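Local coordinates for glutathione S-transferase (PDB 7MIQ), which probably conjugates glutathione to electrophilic compounds as a Gtt2-class transferase, at residues 152-157 with 190-195; 144-149 with 184-189. All blocks are in the same frame, centred on the assembly; numbering follows the deposited sequence.

Interaction 1 (152-157 with 190-195)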
loop_
_atom_site.group_PDB
_atom_site.type_symbol
_atom_site.label_atom_id
_atom_site.label_comp_id
_atom_site.label_asym_id
_atom_site.label_seq_id
_atom_site.Cartn_x
_atom_site.Cartn_y
_atom_site.Cartn_z
ATOM N N SER A 152 8.904 -7.480 -19.453
ATOM C CA SER A 152 7.487 -7.765 -19.288
ATOM C C SER A 152 6.690 -6.742 -20.082
ATOM O O SER A 152 7.052 -5.564 -20.120
ATOM C CB SER A 152 7.093 -7.728 -17.799
ATOM O OG SER A 152 5.735 -8.086 -17.598
ATOM N N GLU A 153 5.609 -7.190 -20.728
ATOM C CA GLU A 153 4.808 -6.256 -21.514
ATOM C C GLU A 153 4.101 -5.246 -20.618
ATOM O O GLU A 153 3.950 -4.075 -20.989
ATOM C CB GLU A 153 3.800 -7.006 -22.382
ATOM C CG GLU A 153 3.095 -6.083 -23.370
ATOM C CD GLU A 153 2.214 -6.814 -24.359
ATOM O OE1 GLU A 153 2.141 -8.059 -24.293
ATOM O OE2 GLU A 153 1.591 -6.133 -25.202
ATOM N N TYR A 154 3.662 -5.675 -19.441
ATOM C CA TYR A 154 3.052 -4.793 -18.460
ATOM C C TYR A 154 3.840 -4.888 -17.158
ATOM O O TYR A 154 4.765 -5.691 -17.027
ATOM C CB TYR A 154 1.569 -5.138 -18.278
ATOM C CG TYR A 154 0.781 -4.930 -19.560
ATOM C CD1 TYR A 154 0.348 -3.664 -19.929
ATOM C CD2 TYR A 154 0.504 -5.991 -20.417
ATOM C CE1 TYR A 154 -0.358 -3.459 -21.103
ATOM C CE2 TYR A 154 -0.201 -5.796 -21.597
ATOM C CZ TYR A 154 -0.629 -4.526 -21.932
ATOM O OH TYR A 154 -1.331 -4.315 -23.097
ATOM N N ILE A 155 3.493 -4.040 -16.188
ATOM C CA ILE A 155 4.360 -3.888 -15.021
ATOM C C ILE A 155 4.338 -5.145 -14.158
ATOM O O ILE A 155 5.389 -5.721 -13.847
ATOM C CB ILE A 155 3.970 -2.642 -14.209
ATOM C CG1 ILE A 155 4.185 -1.375 -15.046
ATOM C CG2 ILE A 155 4.798 -2.572 -12.939
ATOM C CD1 ILE A 155 3.782 -0.095 -14.330
ATOM N N ALA A 156 3.148 -5.585 -13.748
ATOM C CA ALA A 156 3.056 -6.656 -12.757
ATOM C C ALA A 156 3.185 -8.035 -13.392
ATOM O O ALA A 156 3.803 -8.933 -12.807
ATOM C CB ALA A 156 1.732 -6.555 -11.996
ATOM N N THR A 157 2.576 -8.226 -14.561
ATOM C CA THR A 157 2.540 -9.511 -15.255
ATOM C C THR A 157 2.644 -9.239 -16.753
ATOM O O THR A 157 2.926 -8.116 -17.184
ATOM C CB THR A 157 1.253 -10.289 -14.935
ATOM O OG1 THR A 157 0.128 -9.570 -15.448
ATOM C CG2 THR A 157 1.072 -10.492 -13.430
ATOM N N ALA A 190 8.576 4.268 -22.185
ATOM C CA ALA A 190 7.906 4.977 -23.269
ATOM C C ALA A 190 7.054 4.022 -24.099
ATOM O O ALA A 190 5.886 4.311 -24.388
ATOM C CB ALA A 190 8.939 5.693 -24.139
ATOM N N ARG A 191 7.625 2.876 -24.484
ATOM C CA ARG A 191 6.873 1.848 -25.206
ATOM C C ARG A 191 5.604 1.467 -24.455
ATOM O O ARG A 191 4.506 1.446 -25.026
ATOM C CB ARG A 191 7.756 0.611 -25.413
ATOM C CG ARG A 191 7.148 -0.533 -26.240
ATOM C CD ARG A 191 6.239 -1.480 -25.433
ATOM N NE ARG A 191 6.881 -2.039 -24.248
ATOM C CZ ARG A 191 6.231 -2.657 -23.269
ATOM N NH1 ARG A 191 4.916 -2.803 -23.297
ATOM N NH2 ARG A 191 6.917 -3.135 -22.232
ATOM N N TRP A 192 5.753 1.113 -23.179
ATOM C CA TRP A 192 4.607 0.717 -22.367
ATOM C C TRP A 192 3.608 1.859 -22.236
ATOM O O TRP A 192 2.395 1.651 -22.363
ATOM C CB TRP A 192 5.102 0.245 -20.997
ATOM C CG TRP A 192 4.079 0.264 -19.890
ATOM C CD1 TRP A 192 3.205 -0.731 -19.557
ATOM C CD2 TRP A 192 3.853 1.327 -18.955
ATOM N NE1 TRP A 192 2.436 -0.345 -18.481
ATOM C CE2 TRP A 192 2.817 0.914 -18.094
ATOM C CE3 TRP A 192 4.425 2.591 -18.767
ATOM C CZ2 TRP A 192 2.336 1.723 -17.062
ATOM C CZ3 TRP A 192 3.951 3.391 -17.740
ATOM C CH2 TRP A 192 2.917 2.953 -16.899
ATOM N N PHE A 193 4.098 3.078 -22.003
ATOM C CA PHE A 193 3.193 4.210 -21.840
ATOM C C PHE A 193 2.445 4.516 -23.133
ATOM O O PHE A 193 1.247 4.822 -23.103
ATOM C CB PHE A 193 3.961 5.438 -21.361
ATOM C CG PHE A 193 3.074 6.539 -20.848
ATOM C CD1 PHE A 193 2.528 7.470 -21.716
ATOM C CD2 PHE A 193 2.781 6.634 -19.502
ATOM C CE1 PHE A 193 1.709 8.482 -21.245
ATOM C CE2 PHE A 193 1.961 7.645 -19.024
ATOM C CZ PHE A 193 1.424 8.565 -19.899
ATOM N N GLU A 194 3.134 4.454 -24.275
ATOM C CA GLU A 194 2.446 4.619 -25.553
ATOM C C GLU A 194 1.331 3.589 -25.699
ATOM O O GLU A 194 0.238 3.905 -26.181
ATOM C CB GLU A 194 3.449 4.500 -26.703
ATOM C CG GLU A 194 2.834 4.537 -28.100
ATOM C CD GLU A 194 2.780 5.938 -28.691
ATOM O OE1 GLU A 194 3.271 6.887 -28.039
ATOM O OE2 GLU A 194 2.246 6.091 -29.811
ATOM N N GLN A 195 1.590 2.361 -25.251
ATOM C CA GLN A 195 0.616 1.281 -25.346
ATOM C C GLN A 195 -0.570 1.524 -24.417
ATOM O O GLN A 195 -1.729 1.477 -24.843
ATOM C CB GLN A 195 1.321 -0.035 -25.010
ATOM C CG GLN A 195 0.594 -1.305 -25.350
ATOM C CD GLN A 195 1.513 -2.510 -25.230
ATOM O OE1 GLN A 195 2.738 -2.382 -25.313
ATOM N NE2 GLN A 195 0.928 -3.683 -25.027
#

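Interaction 2 (144-149 with 184-189). Unlike the reference sequence in segment 144-149: T147 (reference Gln).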
loop_
_atom_site.group_PDB
_atom_site.type_symbol
_atom_site.label_atom_id
_atom_site.label_comp_id
_atom_site.label_asym_id
_atom_site.label_seq_id
_atom_site.Cartn_x
_atom_site.Cartn_y
_atom_site.Cartn_z
ATOM N N THR A 144 14.682 1.055 -12.584
ATOM C CA THR A 144 14.096 -0.220 -12.183
ATOM C C THR A 144 12.820 -0.508 -12.963
ATOM O O THR A 144 12.587 -1.645 -13.393
ATOM C CB THR A 144 13.815 -0.217 -10.679
ATOM O OG1 THR A 144 15.028 0.042 -9.965
ATOM C CG2 THR A 144 13.244 -1.555 -10.237
ATOM N N LEU A 145 11.981 0.511 -13.155
ATOM C CA LEU A 145 10.758 0.322 -13.928
ATOM C C LEU A 145 11.065 0.068 -15.399
ATOM O O LEU A 145 10.423 -0.774 -16.037
ATOM C CB LEU A 145 9.849 1.541 -13.775
ATOM C CG LEU A 145 8.484 1.452 -14.456
ATOM C CD1 LEU A 145 7.716 0.236 -13.960
ATOM C CD2 LEU A 145 7.690 2.738 -14.212
ATOM N N ASP A 146 12.032 0.796 -15.958
ATOM C CA ASP A 146 12.382 0.595 -17.360
ATOM C C ASP A 146 12.930 -0.808 -17.599
ATOM O O ASP A 146 12.598 -1.450 -18.602
ATOM C CB ASP A 146 13.395 1.647 -17.804
ATOM C CG ASP A 146 13.684 1.581 -19.289
ATOM O OD1 ASP A 146 12.876 2.118 -20.079
ATOM O OD2 ASP A 146 14.708 0.981 -19.667
ATOM N N THR A 147 13.774 -1.303 -16.689
ATOM C CA THR A 147 14.309 -2.652 -16.851
ATOM C C THR A 147 13.198 -3.690 -16.769
ATOM O O THR A 147 13.182 -4.656 -17.543
ATOM C CB THR A 147 15.391 -2.923 -15.806
ATOM O OG1 THR A 147 16.493 -2.033 -16.022
ATOM C CG2 THR A 147 15.887 -4.360 -15.906
ATOM N N ARG A 148 12.246 -3.494 -15.854
ATOM C CA ARG A 148 11.092 -4.383 -15.779
ATOM C C ARG A 148 10.327 -4.400 -17.097
ATOM O O ARG A 148 9.972 -5.468 -17.609
ATOM C CB ARG A 148 10.180 -3.960 -14.624
ATOM C CG ARG A 148 8.868 -4.724 -14.553
ATOM C CD ARG A 148 9.096 -6.225 -14.441
ATOM N NE ARG A 148 7.845 -6.940 -14.212
ATOM C CZ ARG A 148 7.730 -8.260 -14.178
ATOM N NH1 ARG A 148 8.773 -9.052 -14.372
ATOM N NH2 ARG A 148 6.537 -8.801 -13.948
ATOM N N LEU A 149 10.074 -3.226 -17.674
ATOM C CA LEU A 149 9.300 -3.168 -18.908
ATOM C C LEU A 149 10.100 -3.587 -20.138
ATOM O O LEU A 149 9.524 -3.679 -21.228
ATOM C CB LEU A 149 8.717 -1.765 -19.096
ATOM C CG LEU A 149 7.637 -1.448 -18.051
ATOM C CD1 LEU A 149 7.245 0.023 -18.067
ATOM C CD2 LEU A 149 6.415 -2.335 -18.268
ATOM N N GLU A 184 12.466 10.245 -23.074
ATOM C CA GLU A 184 13.754 10.347 -23.753
ATOM C C GLU A 184 14.748 9.337 -23.198
ATOM O O GLU A 184 15.504 8.714 -23.953
ATOM C CB GLU A 184 14.318 11.763 -23.618
ATOM C CG GLU A 184 13.490 12.844 -24.283
ATOM C CD GLU A 184 13.441 12.700 -25.787
ATOM O OE1 GLU A 184 14.500 12.844 -26.432
ATOM O OE2 GLU A 184 12.344 12.433 -26.322
ATOM N N LYS A 185 14.756 9.159 -21.878
ATOM C CA LYS A 185 15.782 8.342 -21.192
ATOM C C LYS A 185 15.370 6.882 -21.014
ATOM O O LYS A 185 16.275 6.063 -20.868
ATOM C CB LYS A 185 16.058 8.948 -19.820
ATOM C CG LYS A 185 16.129 10.468 -19.766
ATOM C CD LYS A 185 15.979 11.008 -18.361
ATOM C CE LYS A 185 16.863 12.204 -18.085
ATOM N NZ LYS A 185 18.227 11.794 -17.677
ATOM N N TYR A 186 14.084 6.544 -21.051
ATOM C CA TYR A 186 13.635 5.198 -20.707
ATOM C C TYR A 186 12.696 4.684 -21.790
ATOM O O TYR A 186 11.467 4.820 -21.689
ATOM C CB TYR A 186 12.999 5.193 -19.318
ATOM C CG TYR A 186 13.979 5.651 -18.258
ATOM C CD1 TYR A 186 15.049 4.844 -17.883
ATOM C CD2 TYR A 186 13.856 6.899 -17.655
ATOM C CE1 TYR A 186 15.957 5.256 -16.927
ATOM C CE2 TYR A 186 14.763 7.320 -16.693
ATOM C CZ TYR A 186 15.809 6.493 -16.335
ATOM O OH TYR A 186 16.715 6.904 -15.382
ATOM N N PRO A 187 13.248 4.072 -22.844
ATOM C CA PRO A 187 12.414 3.684 -23.993
ATOM C C PRO A 187 11.392 2.615 -23.669
ATOM O O PRO A 187 10.345 2.560 -24.327
ATOM C CB PRO A 187 13.439 3.174 -25.020
ATOM C CG PRO A 187 14.765 3.687 -24.553
ATOM C CD PRO A 187 14.675 3.787 -23.066
ATOM N N ASN A 188 11.666 1.755 -22.689
ATOM C CA ASN A 188 10.716 0.703 -22.347
ATOM C C ASN A 188 9.524 1.265 -21.582
ATOM O O ASN A 188 8.386 0.835 -21.796
ATOM C CB ASN A 188 11.426 -0.391 -21.554
ATOM C CG ASN A 188 12.550 -1.039 -22.350
ATOM O OD1 ASN A 188 13.728 -0.897 -22.021
ATOM N ND2 ASN A 188 12.185 -1.740 -23.413
ATOM N N ILE A 189 9.760 2.230 -20.691
ATOM C CA ILE A 189 8.641 2.975 -20.120
ATOM C C ILE A 189 7.862 3.675 -21.226
ATOM O O ILE A 189 6.627 3.676 -21.234
ATOM C CB ILE A 189 9.137 3.978 -19.063
ATOM C CG1 ILE A 189 9.904 3.260 -17.952
ATOM C CG2 ILE A 189 7.963 4.780 -18.493
ATOM C CD1 ILE A 189 10.456 4.197 -16.881
#

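Interaction 1 (152-157 with 190-195)
The irregular chain at 152-157 passes beside one flank of helix 187-196, and the closest backbone pair is Y154 with W192, their CA atoms 6.9 Å apart. R191 supplies the straightest bond: its NH1 donates to E153 O at 2.8 Å (167° at the hydrogen). The acceptor lies in the guanidinium plane, and the donor meets a lone pair in the carbonyl plane. R191 NH2 adds a weak bond to S152 O at 3.2 Å. The arginine chain is bent at chi2 and chi3, and W192 CB lies over the rim of one guanidinium face. The same NH1 also donates to Q195 OE1 at 3.0 Å, one helical turn on, which restrains the amide, though the donor stands above the carbonyl plane. Q195 NE2 then points at E153 OE2, 2.5 Å away, a separation short enough to be read with reserve; the donor is on the anti side of the carboxylate, and the two planes differ by 54°. Y154 OH receives a weak bond from the same nitrogen. Deeper in this all-helical GST C-terminal domain, the W192 indole packs on the loop. I155 CG1 lies above the rim of one indole face, and I155 CD1 reaches W192 CZ2 at 3.6 Å. Y154 CD1 comes to the pyrrole edge, 4.1 Å from W192 CD1. D164 OD1, on helix 162-177, accepts from both W192 NE1 and I155 N.

Interaction 2 (144-149 with 184-189)
A carboxylate from the side of one helix meets the first turn of another here: D146, on helix 127-151, faces the backbone amides that open helix 187-196, where Y186 holds the N-cap position. D146 OD1 accepts from I189 N at 3.2 Å, a fairly straight bond (158°) met on the anti side of the carboxylate and 29° out of its plane. A second, weak bond reaches the same oxygen from N188 N at 2.9 Å. P187 has no N-H, and the amides of N188 and I189 are the donors here; the helix N-terminus would be expected to favour the charged carboxylate. D146 CG, anti to the backbone N (chi1 -174°), holds the carboxylate at the helix start. D146 CB packs against the tyrosine ring, 3.6 Å from Y186 CD1. I189 packs on the helix backbone at D146, its CG1 3.7 Å from D146 CA. Leucines flank it: L145 CD2 meets I189 CD1 at 4.1 Å, and L149 CD1 approaches I189 CA at 3.9 Å. The apolar side continues into helix 162-177, where I171 touches both L145 and I189, while L142, a turn earlier on helix 127-151, packs on Y186 and I189.

Interactions 1 and 2 have centres about 9 Å apart, and both use helix 187-196: interaction 2 at its start, interaction 1 further along. In chain order the segments alternate, 144-149, 152-157, 184-189, 190-195, so helix 127-151 and the loop that follows it meet successive parts of the later helix. The two contacts touch directly. R191 NH2 probably donates to L149 O, 2.8 Å away, and R148 NE probably to I155 O, also at 2.8 Å, while W192 CB packs on L149 CD1. Helix 162-177 is the intervening element that both contacts reach. Together they join helix 127-151 and its following loop to helix 187-196, elements distant in sequence, within the helical C-terminal domain.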